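Local coordinates for protein 4-amino-4-deoxy-L-arabinose transferase or related glycosyltransferases of PMT family (Cupriavidus metallidurans, PDB 5EZM) that probably transfers aminoarabinose from a polyprenyl phosphate carrier to lipid A, as a zinc-binding membrane glycosyltransferase of the GT-C fold, at residues D58-F70 / T77-P89. Numbering follows the deposited sequence.
Sequences DEGRYAEISREMF and TIRYNALKYFEKP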
ATOM      1  N   ASP A  58       2.431  -3.274   8.460  1.00 65.75           N
ATOM      2  CA  ASP A  58       2.989  -3.122   7.117  1.00 66.59           C
ATOM      3  C   ASP A  58       3.965  -1.952   7.030  1.00 60.30           C
ATOM      4  O   ASP A  58       5.139  -2.133   6.682  1.00 58.00           O
ATOM      5  CB  ASP A  58       1.857  -2.960   6.104  1.00 73.42           C
ATOM      6  CG  ASP A  58       1.028  -4.217   5.959  1.00 79.84           C
ATOM      7  OD1 ASP A  58       1.605  -5.320   6.070  1.00 81.68           O
ATOM      8  OD2 ASP A  58      -0.197  -4.103   5.737  1.00 82.82           O
ATOM      9  N   GLU A  59       3.489  -0.737   7.322  1.00 59.08           N
ATOM     10  CA  GLU A  59       4.338   0.447   7.198  1.00 59.48           C
ATOM     11  C   GLU A  59       5.622   0.291   7.999  1.00 58.05           C
ATOM     12  O   GLU A  59       6.726   0.549   7.495  1.00 58.44           O
ATOM     13  CB  GLU A  59       3.581   1.693   7.657  1.00 58.59           C
ATOM     14  CG  GLU A  59       2.420   2.088   6.779  1.00 56.88           C
ATOM     15  CD  GLU A  59       2.036   3.537   6.973  1.00 55.71           C
ATOM     16  OE1 GLU A  59       1.786   3.938   8.131  1.00 55.52           O
ATOM     17  OE2 GLU A  59       2.003   4.279   5.967  1.00 54.89           O
ATOM     18  N   GLY A  60       5.492  -0.133   9.257  1.00 54.22           N
ATOM     19  CA  GLY A  60       6.669  -0.339  10.081  1.00 52.53           C
ATOM     20  C   GLY A  60       7.560  -1.450   9.560  1.00 51.34           C
ATOM     21  O   GLY A  60       8.782  -1.308   9.527  1.00 49.67           O
ATOM     22  N   ARG A  61       6.958  -2.569   9.137  1.00 53.08           N
ATOM     23  CA  ARG A  61       7.747  -3.707   8.674  1.00 56.43           C
ATOM     24  C   ARG A  61       8.599  -3.339   7.467  1.00 57.16           C
ATOM     25  O   ARG A  61       9.805  -3.612   7.435  1.00 60.01           O
ATOM     26  CB  ARG A  61       6.841  -4.893   8.335  1.00 57.21           C
ATOM     27  CG  ARG A  61       7.543  -5.948   7.479  1.00 58.66           C
ATOM     28  CD  ARG A  61       6.710  -7.205   7.270  1.00 59.10           C
ATOM     29  NE  ARG A  61       5.341  -6.901   6.872  1.00 59.27           N
ATOM     30  CZ  ARG A  61       4.265  -7.352   7.508  1.00 59.34           C
ATOM     31  NH1 ARG A  61       4.399  -8.142   8.563  1.00 57.24           N
ATOM     32  NH2 ARG A  61       3.055  -7.020   7.081  1.00 63.22           N
ATOM     33  N   TYR A  62       7.990  -2.723   6.454  1.00 54.51           N
ATOM     34  CA  TYR A  62       8.755  -2.409   5.254  1.00 55.08           C
ATOM     35  C   TYR A  62       9.705  -1.241   5.486  1.00 53.72           C
ATOM     36  O   TYR A  62      10.813  -1.225   4.930  1.00 51.29           O
ATOM     37  CB  TYR A  62       7.800  -2.144   4.091  1.00 54.86           C
ATOM     38  CG  TYR A  62       6.940  -3.352   3.797  1.00 57.80           C
ATOM     39  CD1 TYR A  62       7.512  -4.609   3.642  1.00 59.06           C
ATOM     40  CD2 TYR A  62       5.558  -3.247   3.721  1.00 60.83           C
ATOM     41  CE1 TYR A  62       6.737  -5.723   3.394  1.00 61.22           C
ATOM     42  CE2 TYR A  62       4.770  -4.361   3.473  1.00 63.40           C
ATOM     43  CZ  TYR A  62       5.366  -5.596   3.310  1.00 64.25           C
ATOM     44  OH  TYR A  62       4.592  -6.706   3.062  1.00 67.31           O
ATOM     45  N   ALA A  63       9.314  -0.275   6.325  1.00 54.03           N
ATOM     46  CA  ALA A  63      10.230   0.816   6.642  1.00 55.56           C
ATOM     47  C   ALA A  63      11.467   0.299   7.363  1.00 59.50           C
ATOM     48  O   ALA A  63      12.585   0.774   7.117  1.00 63.46           O
ATOM     49  CB  ALA A  63       9.523   1.876   7.483  1.00 53.02           C
ATOM     50  N   GLU A  64      11.291  -0.692   8.242  1.00 58.22           N
ATOM     51  CA  GLU A  64      12.409  -1.219   9.018  1.00 56.86           C
ATOM     52  C   GLU A  64      13.274  -2.160   8.194  1.00 57.36           C
ATOM     53  O   GLU A  64      14.504  -2.095   8.274  1.00 62.13           O
ATOM     54  CB  GLU A  64      11.902  -1.934  10.270  1.00 56.89           C
ATOM     55  CG  GLU A  64      12.980  -2.735  10.999  1.00 59.66           C
ATOM     56  CD  GLU A  64      14.126  -1.874  11.521  1.00 61.30           C
ATOM     57  OE1 GLU A  64      13.967  -0.640  11.619  1.00 61.66           O
ATOM     58  OE2 GLU A  64      15.192  -2.435  11.844  1.00 62.97           O
ATOM     59  N   ILE A  65      12.655  -3.055   7.421  1.00 53.32           N
ATOM     60  CA  ILE A  65      13.424  -3.882   6.494  1.00 52.79           C
ATOM     61  C   ILE A  65      14.282  -2.999   5.601  1.00 54.65           C
ATOM     62  O   ILE A  65      15.489  -3.220   5.442  1.00 56.89           O
ATOM     63  CB  ILE A  65      12.486  -4.777   5.667  1.00 54.05           C
ATOM     64  CG1 ILE A  65      11.881  -5.870   6.549  1.00 56.42           C
ATOM     65  CG2 ILE A  65      13.235  -5.389   4.501  1.00 55.46           C
ATOM     66  CD1 ILE A  65      10.817  -6.695   5.865  1.00 57.45           C
ATOM     67  N   SER A  66      13.672  -1.960   5.028  1.00 57.36           N
ATOM     68  CA  SER A  66      14.432  -1.050   4.181  1.00 56.23           C
ATOM     69  C   SER A  66      15.526  -0.343   4.968  1.00 56.05           C
ATOM     70  O   SER A  66      16.621  -0.113   4.444  1.00 57.54           O
ATOM     71  CB  SER A  66      13.495  -0.041   3.526  1.00 53.50           C
ATOM     72  OG  SER A  66      12.635  -0.696   2.612  1.00 52.50           O
ATOM     73  N   ARG A  67      15.256   0.007   6.228  1.00 54.76           N
ATOM     74  CA  ARG A  67      16.299   0.612   7.049  1.00 55.47           C
ATOM     75  C   ARG A  67      17.489  -0.328   7.205  1.00 58.16           C
ATOM     76  O   ARG A  67      18.643   0.080   7.042  1.00 60.70           O
ATOM     77  CB  ARG A  67      15.751   1.001   8.422  1.00 54.67           C
ATOM     78  CG  ARG A  67      16.767   1.750   9.279  1.00 55.35           C
ATOM     79  CD  ARG A  67      16.339   1.838  10.736  1.00 55.86           C
ATOM     80  NE  ARG A  67      16.438   0.552  11.419  1.00 57.42           N
ATOM     81  CZ  ARG A  67      17.559   0.078  11.951  1.00 61.48           C
ATOM     82  NH1 ARG A  67      17.561  -1.100  12.559  1.00 64.01           N
ATOM     83  NH2 ARG A  67      18.681   0.780  11.872  1.00 63.37           N
ATOM     84  N   GLU A  68      17.224  -1.599   7.519  1.00 55.96           N
ATOM     85  CA  GLU A  68      18.310  -2.548   7.741  1.00 54.00           C
ATOM     86  C   GLU A  68      19.097  -2.790   6.463  1.00 55.54           C
ATOM     87  O   GLU A  68      20.329  -2.894   6.497  1.00 55.57           O
ATOM     88  CB  GLU A  68      17.756  -3.859   8.296  1.00 52.49           C
ATOM     89  CG  GLU A  68      17.258  -3.742   9.727  1.00 53.42           C
ATOM     90  CD  GLU A  68      16.612  -5.012  10.231  1.00 55.86           C
ATOM     91  OE1 GLU A  68      17.139  -6.110   9.946  1.00 57.51           O
ATOM     92  OE2 GLU A  68      15.568  -4.911  10.908  1.00 55.79           O
ATOM     93  N   MET A  69      18.403  -2.886   5.327  1.00 58.75           N
ATOM     94  CA  MET A  69      19.102  -2.990   4.051  1.00 59.75           C
ATOM     95  C   MET A  69      19.979  -1.766   3.818  1.00 60.67           C
ATOM     96  O   MET A  69      21.130  -1.886   3.382  1.00 59.32           O
ATOM     97  CB  MET A  69      18.088  -3.161   2.921  1.00 59.13           C
ATOM     98  CG  MET A  69      18.693  -3.374   1.550  1.00 62.45           C
ATOM     99  SD  MET A  69      17.424  -3.652   0.298  1.00 66.15           S
ATOM    100  CE  MET A  69      16.651  -5.156   0.884  1.00 66.80           C
ATOM    101  N   PHE A  70      19.451  -0.582   4.142  1.00 60.60           N
ATOM    102  CA  PHE A  70      20.190   0.665   3.985  1.00 59.57           C
ATOM    103  C   PHE A  70      21.442   0.686   4.853  1.00 60.94           C
ATOM    104  O   PHE A  70      22.503   1.147   4.417  1.00 66.01           O
ATOM    105  CB  PHE A  70      19.260   1.829   4.331  1.00 59.93           C
ATOM    106  CG  PHE A  70      19.925   3.174   4.374  1.00 61.01           C
ATOM    107  CD1 PHE A  70      20.615   3.663   3.279  1.00 62.02           C
ATOM    108  CD2 PHE A  70      19.811   3.972   5.499  1.00 61.40           C
ATOM    109  CE1 PHE A  70      21.206   4.914   3.316  1.00 62.51           C
ATOM    110  CE2 PHE A  70      20.396   5.221   5.542  1.00 63.23           C
ATOM    111  CZ  PHE A  70      21.095   5.693   4.448  1.00 62.79           C
ATOM    112  N   THR A  77      19.985 -10.355   0.348  1.00 66.59           N
ATOM    113  CA  THR A  77      19.424 -11.130   1.451  1.00 66.68           C
ATOM    114  C   THR A  77      18.584 -10.198   2.315  1.00 64.78           C
ATOM    115  O   THR A  77      19.111  -9.467   3.158  1.00 64.55           O
ATOM    116  CB  THR A  77      20.534 -11.798   2.255  1.00 66.32           C
ATOM    117  OG1 THR A  77      21.417 -12.489   1.359  1.00 66.24           O
ATOM    118  CG2 THR A  77      19.951 -12.796   3.251  1.00 65.30           C
ATOM    119  N   ILE A  78      17.267 -10.223   2.097  1.00 62.76           N
ATOM    120  CA  ILE A  78      16.353  -9.386   2.865  1.00 60.53           C
ATOM    121  C   ILE A  78      16.335  -9.843   4.318  1.00 60.35           C
ATOM    122  O   ILE A  78      16.287 -11.045   4.612  1.00 60.50           O
ATOM    123  CB  ILE A  78      14.944  -9.434   2.248  1.00 58.29           C
ATOM    124  CG1 ILE A  78      14.975  -8.940   0.804  1.00 59.38           C
ATOM    125  CG2 ILE A  78      13.966  -8.608   3.065  1.00 56.17           C
ATOM    126  CD1 ILE A  78      13.661  -9.135   0.074  1.00 61.20           C
ATOM    127  N   ARG A  79      16.379  -8.883   5.240  1.00 59.69           N
ATOM    128  CA  ARG A  79      16.366  -9.182   6.664  1.00 58.85           C
ATOM    129  C   ARG A  79      15.388  -8.272   7.392  1.00 58.38           C
ATOM    130  O   ARG A  79      15.241  -7.094   7.052  1.00 58.35           O
ATOM    131  CB  ARG A  79      17.764  -9.048   7.274  1.00 57.20           C
ATOM    132  CG  ARG A  79      18.709 -10.158   6.856  1.00 59.08           C
ATOM    133  CD  ARG A  79      19.990 -10.153   7.670  1.00 60.71           C
ATOM    134  NE  ARG A  79      20.894 -11.211   7.232  1.00 63.78           N
ATOM    135  CZ  ARG A  79      20.925 -12.430   7.760  1.00 66.18           C
ATOM    136  NH1 ARG A  79      20.107 -12.743   8.756  1.00 68.46           N
ATOM    137  NH2 ARG A  79      21.775 -13.335   7.294  1.00 65.53           N
ATOM    138  N   TYR A  80      14.715  -8.836   8.392  1.00 58.07           N
ATOM    139  CA  TYR A  80      13.772  -8.111   9.237  1.00 59.50           C
ATOM    140  C   TYR A  80      14.169  -8.382  10.681  1.00 58.77           C
ATOM    141  O   TYR A  80      14.065  -9.520  11.155  1.00 56.74           O
ATOM    142  CB  TYR A  80      12.329  -8.547   8.961  1.00 60.76           C
ATOM    143  CG  TYR A  80      11.264  -7.711   9.642  1.00 60.48           C
ATOM    144  CD1 TYR A  80      11.474  -6.366   9.919  1.00 61.54           C
ATOM    145  CD2 TYR A  80      10.051  -8.273  10.018  1.00 60.72           C
ATOM    146  CE1 TYR A  80      10.497  -5.598  10.540  1.00 61.98           C
ATOM    147  CE2 TYR A  80       9.070  -7.516  10.646  1.00 62.12           C
ATOM    148  CZ  TYR A  80       9.298  -6.178  10.906  1.00 60.33           C
ATOM    149  OH  TYR A  80       8.327  -5.420  11.530  1.00 54.94           O
ATOM    150  N   ASN A  81      14.635  -7.338  11.370  1.00 56.80           N
ATOM    151  CA  ASN A  81      15.195  -7.461  12.714  1.00 55.48           C
ATOM    152  C   ASN A  81      16.345  -8.468  12.725  1.00 57.76           C
ATOM    153  O   ASN A  81      16.388  -9.396  13.538  1.00 58.75           O
ATOM    154  CB  ASN A  81      14.111  -7.821  13.729  1.00 54.39           C
ATOM    155  CG  ASN A  81      13.049  -6.740  13.839  1.00 56.19           C
ATOM    156  OD1 ASN A  81      13.218  -5.760  14.566  1.00 56.53           O
ATOM    157  ND2 ASN A  81      11.952  -6.905  13.104  1.00 57.13           N
ATOM    158  N   ALA A  82      17.272  -8.280  11.784  1.00 59.11           N
ATOM    159  CA  ALA A  82      18.504  -9.051  11.672  1.00 60.59           C
ATOM    160  C   ALA A  82      18.234 -10.486  11.234  1.00 64.25           C
ATOM    161  O   ALA A  82      19.172 -11.274  11.080  1.00 68.81           O
ATOM    162  CB  ALA A  82      19.284  -9.032  12.991  1.00 57.74           C
ATOM    163  N   LEU A  83      16.971 -10.833  11.003  1.00 62.88           N
ATOM    164  CA  LEU A  83      16.596 -12.190  10.639  1.00 64.57           C
ATOM    165  C   LEU A  83      16.120 -12.250   9.194  1.00 65.30           C
ATOM    166  O   LEU A  83      15.472 -11.324   8.698  1.00 66.41           O
ATOM    167  CB  LEU A  83      15.497 -12.726  11.559  1.00 63.82           C
ATOM    168  CG  LEU A  83      15.842 -12.797  13.042  1.00 61.62           C
ATOM    169  CD1 LEU A  83      14.615 -13.232  13.817  1.00 61.70           C
ATOM    170  CD2 LEU A  83      17.003 -13.749  13.270  1.00 63.25           C
ATOM    171  N   LYS A  84      16.448 -13.358   8.529  1.00 63.98           N
ATOM    172  CA  LYS A  84      16.065 -13.549   7.135  1.00 60.91           C
ATOM    173  C   LYS A  84      14.555 -13.450   6.978  1.00 61.35           C
ATOM    174  O   LYS A  84      13.795 -14.071   7.728  1.00 58.81           O
ATOM    175  CB  LYS A  84      16.556 -14.905   6.627  1.00 59.75           C
ATOM    176  CG  LYS A  84      18.065 -15.037   6.539  1.00 59.20           C
ATOM    177  CD  LYS A  84      18.455 -16.393   5.982  1.00 60.00           C
ATOM    178  CE  LYS A  84      19.955 -16.498   5.789  1.00 61.62           C
ATOM    179  NZ  LYS A  84      20.338 -17.741   5.056  1.00 63.90           N
ATOM    180  N   TYR A  85      14.126 -12.654   6.002  1.00 64.56           N
ATOM    181  CA  TYR A  85      12.714 -12.449   5.694  1.00 64.91           C
ATOM    182  C   TYR A  85      12.540 -12.758   4.212  1.00 64.31           C
ATOM    183  O   TYR A  85      12.869 -11.932   3.358  1.00 65.66           O
ATOM    184  CB  TYR A  85      12.281 -11.027   6.031  1.00 66.20           C
ATOM    185  CG  TYR A  85      10.793 -10.786   5.938  1.00 68.52           C
ATOM    186  CD1 TYR A  85       9.924 -11.318   6.883  1.00 69.64           C
ATOM    187  CD2 TYR A  85      10.256 -10.016   4.914  1.00 68.47           C
ATOM    188  CE1 TYR A  85       8.558 -11.096   6.806  1.00 70.49           C
ATOM    189  CE2 TYR A  85       8.892  -9.788   4.829  1.00 70.15           C
ATOM    190  CZ  TYR A  85       8.048 -10.331   5.778  1.00 71.38           C
ATOM    191  OH  TYR A  85       6.691 -10.109   5.702  1.00 72.68           O
ATOM    192  N   PHE A  86      12.034 -13.953   3.909  1.00 64.36           N
ATOM    193  CA  PHE A  86      11.870 -14.419   2.538  1.00 63.40           C
ATOM    194  C   PHE A  86      10.402 -14.497   2.128  1.00 67.60           C
ATOM    195  O   PHE A  86      10.037 -15.307   1.272  1.00 69.53           O
ATOM    196  CB  PHE A  86      12.541 -15.778   2.352  1.00 58.03           C
ATOM    197  CG  PHE A  86      14.034 -15.745   2.498  1.00 56.38           C
ATOM    198  CD1 PHE A  86      14.739 -14.564   2.315  1.00 56.25           C
ATOM    199  CD2 PHE A  86      14.738 -16.899   2.814  1.00 56.96           C
ATOM    200  CE1 PHE A  86      16.122 -14.533   2.446  1.00 55.78           C
ATOM    201  CE2 PHE A  86      16.120 -16.878   2.944  1.00 55.58           C
ATOM    202  CZ  PHE A  86      16.812 -15.692   2.763  1.00 54.95           C
ATOM    203  N   GLU A  87       9.546 -13.665   2.724  1.00 67.99           N
ATOM    204  CA  GLU A  87       8.130 -13.685   2.383  1.00 69.46           C
ATOM    205  C   GLU A  87       7.773 -12.721   1.253  1.00 68.80           C
ATOM    206  O   GLU A  87       6.656 -12.802   0.732  1.00 69.57           O
ATOM    207  CB  GLU A  87       7.266 -13.383   3.628  1.00 68.03           C
ATOM    208  CG  GLU A  87       7.683 -14.137   4.910  1.00 71.62           C
ATOM    209  CD  GLU A  87       6.647 -15.152   5.447  1.00 75.22           C
ATOM    210  OE1 GLU A  87       5.552 -15.314   4.868  1.00 76.83           O
ATOM    211  OE2 GLU A  87       6.932 -15.803   6.476  1.00 76.23           O
ATOM    212  N   LYS A  88       8.684 -11.835   0.846  1.00 68.13           N
ATOM    213  CA  LYS A  88       8.414 -10.844  -0.191  1.00 67.84           C
ATOM    214  C   LYS A  88       9.652 -10.602  -1.043  1.00 67.20           C
ATOM    215  O   LYS A  88      10.782 -10.746  -0.560  1.00 65.53           O
ATOM    216  CB  LYS A  88       7.959  -9.495   0.398  1.00 66.51           C
ATOM    217  CG  LYS A  88       6.729  -9.549   1.285  1.00 66.53           C
ATOM    218  CD  LYS A  88       5.471  -9.880   0.505  1.00 66.10           C
ATOM    219  CE  LYS A  88       4.299 -10.063   1.458  1.00 67.93           C
ATOM    220  NZ  LYS A  88       3.040 -10.431   0.761  1.00 71.37           N
ATOM    221  N   PRO A  89       9.468 -10.230  -2.309  1.00 68.68           N
ATOM    222  CA  PRO A  89      10.603  -9.823  -3.161  1.00 67.98           C
ATOM    223  C   PRO A  89      11.028  -8.397  -2.848  1.00 66.20           C
ATOM    224  O   PRO A  89      10.302  -7.672  -2.152  1.00 65.36           O
ATOM    225  CB  PRO A  89      10.032  -9.945  -4.586  1.00 67.20           C
ATOM    226  CG  PRO A  89       8.774 -10.736  -4.448  1.00 68.06           C
ATOM    227  CD  PRO A  89       8.239 -10.412  -3.094  1.00 68.64           C
TER
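Glu68 meets the turn of a small β-hairpin with both oxygens of its carboxylate. Its OE1 accepts an almost straight bond from the backbone N of Ala82 (2.8 Å, 169°), and its OE2 takes the backbone N of Asn81 on the syn lone pair at 2.6 Å with a more bent angle. These two amides belong to the central residues of the type I' turn running from Tyr80 to Leu83. Glu68 CG lies anti to its own carbonyl carbon (chi1 -71°) and the chain beyond it is extended, which carries the carboxylate out to the turn. With an alanine here both acceptors go, and the amides of Asn81 and Ala82 would probably be left without their mates and the turn less firmly tied to the helix. One helical turn earlier, the carboxylate of Glu64 is gripped side-on by Arg67, while its CG approaches the edge of the Tyr80 ring. Arg61 passes over one face of that ring, its CG 4.0 Å from the centroid in a CH-pi contact, and the Tyr80 hydroxyl is hydrogen-bonded to His491 ND1. Beyond the ring, Arg61 CD rests 3.3 Å from the Tyr85 hydroxyl oxygen, OH; the guanidinium plane lies within 6° of parallel to the Tyr85 ring, and the group salt-bridges Asp58 and Glu509. Ile65 fills the angle between the two aromatic rings: CG1 lies 3.4 Å from Tyr80 CD1, CD1 sits 3.5 Å from Tyr85 CD2, and CG2 turns to Ile78 CG2. The hairpin leads on to Glu87, which binds zinc with His268 and His270. The chemistry is thus divided: an acid anchors the turn through main-chain amides, whereas aliphatic and aromatic side chains pack the hairpin and its flanking loop residues against the helix.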